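Long-range contact in TRAP-type C4-dicarboxylate:H+ symport system substrate-binding component DctP (Shewanella oneidensis, PDB 4MX6), which probably captures C4-dicarboxylates such as succinate in the periplasm and hands them to a TRAP-type membrane transporter: residues R65-Y70 with K262-E268. Sequence-based numbering, arbitrary orientation.
Sequences RLPGEY and KRKVIKE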
ATOM      1  N   ARG A  65      -1.831   7.455 -27.288  1.00 13.24           N
ATOM      2  CA  ARG A  65      -1.896   6.282 -28.157  1.00 13.08           C
ATOM      3  C   ARG A  65      -3.287   6.009 -28.706  1.00 13.05           C
ATOM      4  O   ARG A  65      -3.410   5.354 -29.745  1.00 14.21           O
ATOM      5  CB  ARG A  65      -1.345   5.056 -27.426  1.00 13.43           C
ATOM      6  CG  ARG A  65       0.093   5.261 -27.001  1.00 12.86           C
ATOM      7  CD  ARG A  65       0.640   4.144 -26.128  1.00 12.23           C
ATOM      8  NE  ARG A  65       2.009   4.460 -25.737  1.00 11.61           N
ATOM      9  CZ  ARG A  65       2.801   3.677 -25.015  1.00 11.91           C
ATOM     10  NH1 ARG A  65       2.375   2.503 -24.565  1.00 12.34           N
ATOM     11  NH2 ARG A  65       4.035   4.081 -24.736  1.00 12.27           N
ATOM     12  N   LEU A  66      -4.313   6.526 -28.033  1.00 12.74           N
ATOM     13  CA  LEU A  66      -5.708   6.338 -28.437  1.00 13.00           C
ATOM     14  C   LEU A  66      -6.468   7.669 -28.480  1.00 14.03           C
ATOM     15  O   LEU A  66      -7.570   7.783 -27.946  1.00 14.90           O
ATOM     16  CB  LEU A  66      -6.406   5.394 -27.461  1.00 13.26           C
ATOM     17  CG  LEU A  66      -5.829   3.973 -27.424  1.00 13.59           C
ATOM     18  CD1 LEU A  66      -6.307   3.220 -26.192  1.00 15.25           C
ATOM     19  CD2 LEU A  66      -6.209   3.209 -28.683  1.00 14.71           C
ATOM     20  N   PRO A  67      -5.888   8.679 -29.135  1.00 16.31           N
ATOM     21  CA  PRO A  67      -6.517  10.004 -29.108  1.00 17.79           C
ATOM     22  C   PRO A  67      -7.919   9.998 -29.690  1.00 18.04           C
ATOM     23  O   PRO A  67      -8.159   9.457 -30.779  1.00 18.65           O
ATOM     24  CB  PRO A  67      -5.574  10.864 -29.956  1.00 18.57           C
ATOM     25  CG  PRO A  67      -4.831   9.903 -30.811  1.00 17.99           C
ATOM     26  CD  PRO A  67      -4.685   8.657 -29.982  1.00 17.44           C
ATOM     27  N   GLY A  68      -8.845  10.602 -28.954  1.00 18.54           N
ATOM     28  CA  GLY A  68     -10.224  10.684 -29.379  1.00 18.94           C
ATOM     29  C   GLY A  68     -11.039   9.431 -29.126  1.00 18.53           C
ATOM     30  O   GLY A  68     -12.257   9.445 -29.307  1.00 20.04           O
ATOM     31  N   GLU A  69     -10.378   8.353 -28.702  1.00 16.61           N
ATOM     32  CA  GLU A  69     -11.065   7.090 -28.474  1.00 16.05           C
ATOM     33  C   GLU A  69     -11.307   6.845 -26.986  1.00 14.69           C
ATOM     34  O   GLU A  69     -12.378   6.381 -26.594  1.00 14.50           O
ATOM     35  CB  GLU A  69     -10.257   5.932 -29.053  1.00 18.02           C
ATOM     36  CG  GLU A  69     -10.028   6.007 -30.556  1.00 20.59           C
ATOM     37  CD  GLU A  69      -9.084   4.917 -31.045  1.00 22.88           C
ATOM     38  OE1 GLU A  69      -9.380   3.743 -30.803  1.00 23.97           O
ATOM     39  OE2 GLU A  69      -8.037   5.233 -31.645  1.00 24.99           O
ATOM     40  N   TYR A  70     -10.291   7.141 -26.175  1.00 14.68           N
ATOM     41  CA  TYR A  70     -10.359   6.994 -24.730  1.00 14.22           C
ATOM     42  C   TYR A  70      -9.683   8.184 -24.078  1.00 15.55           C
ATOM     43  O   TYR A  70      -8.725   8.740 -24.613  1.00 16.40           O
ATOM     44  CB  TYR A  70      -9.666   5.697 -24.267  1.00 13.68           C
ATOM     45  CG  TYR A  70     -10.373   4.461 -24.752  1.00 13.47           C
ATOM     46  CD1 TYR A  70     -10.088   3.914 -25.999  1.00 14.54           C
ATOM     47  CD2 TYR A  70     -11.360   3.866 -23.986  1.00 13.65           C
ATOM     48  CE1 TYR A  70     -10.757   2.802 -26.464  1.00 15.08           C
ATOM     49  CE2 TYR A  70     -12.032   2.760 -24.435  1.00 14.27           C
ATOM     50  CZ  TYR A  70     -11.728   2.226 -25.675  1.00 14.63           C
ATOM     51  OH  TYR A  70     -12.396   1.115 -26.139  1.00 16.17           O
ATOM     52  N   LYS A 262      -8.171  -2.621 -28.384  1.00 11.39           N
ATOM     53  CA  LYS A 262      -8.056  -1.457 -27.521  1.00 11.84           C
ATOM     54  C   LYS A 262      -7.615  -1.881 -26.121  1.00 11.11           C
ATOM     55  O   LYS A 262      -6.802  -1.202 -25.486  1.00 11.82           O
ATOM     56  CB  LYS A 262      -9.387  -0.698 -27.458  1.00 13.62           C
ATOM     57  CG  LYS A 262      -9.948  -0.291 -28.805  1.00 15.82           C
ATOM     58  CD  LYS A 262      -8.963   0.506 -29.603  1.00 17.52           C
ATOM     59  CE  LYS A 262      -9.409   0.628 -31.054  1.00 19.23           C
ATOM     60  NZ  LYS A 262      -8.435   1.422 -31.859  1.00 20.45           N
ATOM     61  N   ARG A 263      -8.159  -2.994 -25.636  1.00 10.66           N
ATOM     62  CA  ARG A 263      -7.768  -3.522 -24.336  1.00 10.80           C
ATOM     63  C   ARG A 263      -6.257  -3.757 -24.297  1.00 10.20           C
ATOM     64  O   ARG A 263      -5.602  -3.451 -23.305  1.00 10.54           O
ATOM     65  CB  ARG A 263      -8.517  -4.821 -24.026  1.00 11.19           C
ATOM     66  CG  ARG A 263      -8.238  -5.327 -22.616  1.00 13.83           C
ATOM     67  CD  ARG A 263      -8.817  -6.705 -22.328  1.00 16.26           C
ATOM     68  NE  ARG A 263     -10.245  -6.801 -22.630  1.00 19.68           N
ATOM     69  CZ  ARG A 263     -10.808  -7.605 -23.530  1.00 19.90           C
ATOM     70  NH1 ARG A 263     -10.101  -8.447 -24.279  1.00 20.53           N
ATOM     71  NH2 ARG A 263     -12.115  -7.560 -23.675  1.00 20.60           N
ATOM     72  N   LYS A 264      -5.704  -4.320 -25.369  1.00 10.14           N
ATOM     73  CA  LYS A 264      -4.275  -4.591 -25.414  1.00 10.85           C
ATOM     74  C   LYS A 264      -3.439  -3.313 -25.325  1.00  9.32           C
ATOM     75  O   LYS A 264      -2.443  -3.269 -24.610  1.00  9.71           O
ATOM     76  CB  LYS A 264      -3.941  -5.360 -26.687  1.00 12.49           C
ATOM     77  CG  LYS A 264      -2.486  -5.727 -26.808  1.00 15.28           C
ATOM     78  CD  LYS A 264      -2.240  -6.608 -28.010  1.00 18.05           C
ATOM     79  CE  LYS A 264      -0.795  -7.046 -28.070  1.00 20.78           C
ATOM     80  NZ  LYS A 264      -0.574  -7.963 -29.189  1.00 22.96           N
ATOM     81  N   VAL A 265      -3.850  -2.264 -26.021  1.00  9.53           N
ATOM     82  CA  VAL A 265      -3.156  -0.982 -25.946  1.00  9.44           C
ATOM     83  C   VAL A 265      -3.239  -0.399 -24.524  1.00  8.84           C
ATOM     84  O   VAL A 265      -2.236   0.087 -23.968  1.00  9.57           O
ATOM     85  CB  VAL A 265      -3.737   0.018 -26.970  1.00 10.47           C
ATOM     86  CG1 VAL A 265      -3.080   1.380 -26.833  1.00 12.27           C
ATOM     87  CG2 VAL A 265      -3.551  -0.501 -28.389  1.00 10.98           C
ATOM     88  N   ILE A 266      -4.426  -0.449 -23.925  1.00  8.81           N
ATOM     89  CA  ILE A 266      -4.615   0.051 -22.567  1.00  8.76           C
ATOM     90  C   ILE A 266      -3.763  -0.735 -21.562  1.00  8.67           C
ATOM     91  O   ILE A 266      -3.134  -0.151 -20.680  1.00  8.82           O
ATOM     92  CB  ILE A 266      -6.115   0.036 -22.207  1.00  9.43           C
ATOM     93  CG1 ILE A 266      -6.855   1.060 -23.072  1.00 10.08           C
ATOM     94  CG2 ILE A 266      -6.311   0.301 -20.722  1.00  9.70           C
ATOM     95  CD1 ILE A 266      -8.344   0.927 -23.048  1.00 11.27           C
ATOM     96  N   LYS A 267      -3.719  -2.056 -21.715  1.00  8.42           N
ATOM     97  CA  LYS A 267      -2.928  -2.897 -20.819  1.00  8.85           C
ATOM     98  C   LYS A 267      -1.444  -2.577 -20.933  1.00  8.64           C
ATOM     99  O   LYS A 267      -0.749  -2.481 -19.921  1.00  8.53           O
ATOM    100  CB  LYS A 267      -3.183  -4.376 -21.118  1.00 10.00           C
ATOM    101  CG  LYS A 267      -2.370  -5.343 -20.247  1.00 11.54           C
ATOM    102  CD  LYS A 267      -2.524  -5.113 -18.740  1.00 13.22           C
ATOM    103  CE  LYS A 267      -2.092  -6.336 -17.935  1.00 14.77           C
ATOM    104  NZ  LYS A 267      -0.678  -6.713 -18.180  1.00 16.23           N
ATOM    105  N   GLU A 268      -0.953  -2.382 -22.152  1.00  8.69           N
ATOM    106  CA  GLU A 268       0.456  -2.062 -22.334  1.00  9.39           C
ATOM    107  C   GLU A 268       0.783  -0.699 -21.718  1.00  8.48           C
ATOM    108  O   GLU A 268       1.842  -0.527 -21.110  1.00  9.06           O
ATOM    109  CB  GLU A 268       0.838  -2.093 -23.814  1.00 11.03           C
ATOM    110  CG  GLU A 268       2.237  -1.576 -24.115  1.00 15.34           C
ATOM    111  CD  GLU A 268       3.342  -2.387 -23.460  1.00 18.52           C
ATOM    112  OE1 GLU A 268       3.131  -3.590 -23.187  1.00 20.46           O
ATOM    113  OE2 GLU A 268       4.437  -1.820 -23.232  1.00 18.70           O
TER
HETATM  114  O   HOH W   1       0.091   1.017 -25.291  1.00 13.63           O
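The turn that joins helix 50-65 to strand 70-75, part of an alpha/beta layer of this periplasmic binding protein, packs on the first turns of the long helix 260-295 through Leu66, Glu69 and Tyr70. Leu66 supplies the apolar centre: its CD1 meets Val265 CG1 tip to tip at 3.8 Å and touches Ile266 CG1 at the same distance, the Leu66 and Ile266 side chains crossing at about a right angle. Ile266 CD1 sits 4.2 Å from the Tyr70 ring centroid and only 6° off the ring normal, a CH-pi contact over the face. Lys262 lays CB and CG along Tyr70 OH and CE1, bends at its second torsion (chi2 -55°) and then runs extended, CD passing Leu66 CD2, to bring NZ to the syn lone pair of Glu69 OE1 at 2.7 Å in a salt bridge. An alanine in place of Lys262 would probably leave the Glu69 carboxylate without this positive mate and Leu66 CD2 without the methylene resting on it. At the other end, one water accepts from Arg65 NH1 in the guanidinium plane and donates to Val265 O, 2.8 Å from each; Arg65 NH2 forms a salt bridge with Glu272, one helical turn beyond Glu268. Away from the succinate site, the arrangement is a helix packed against a helix-to-strand connection, as expected of the layered alpha/beta lobes of periplasmic binding proteins.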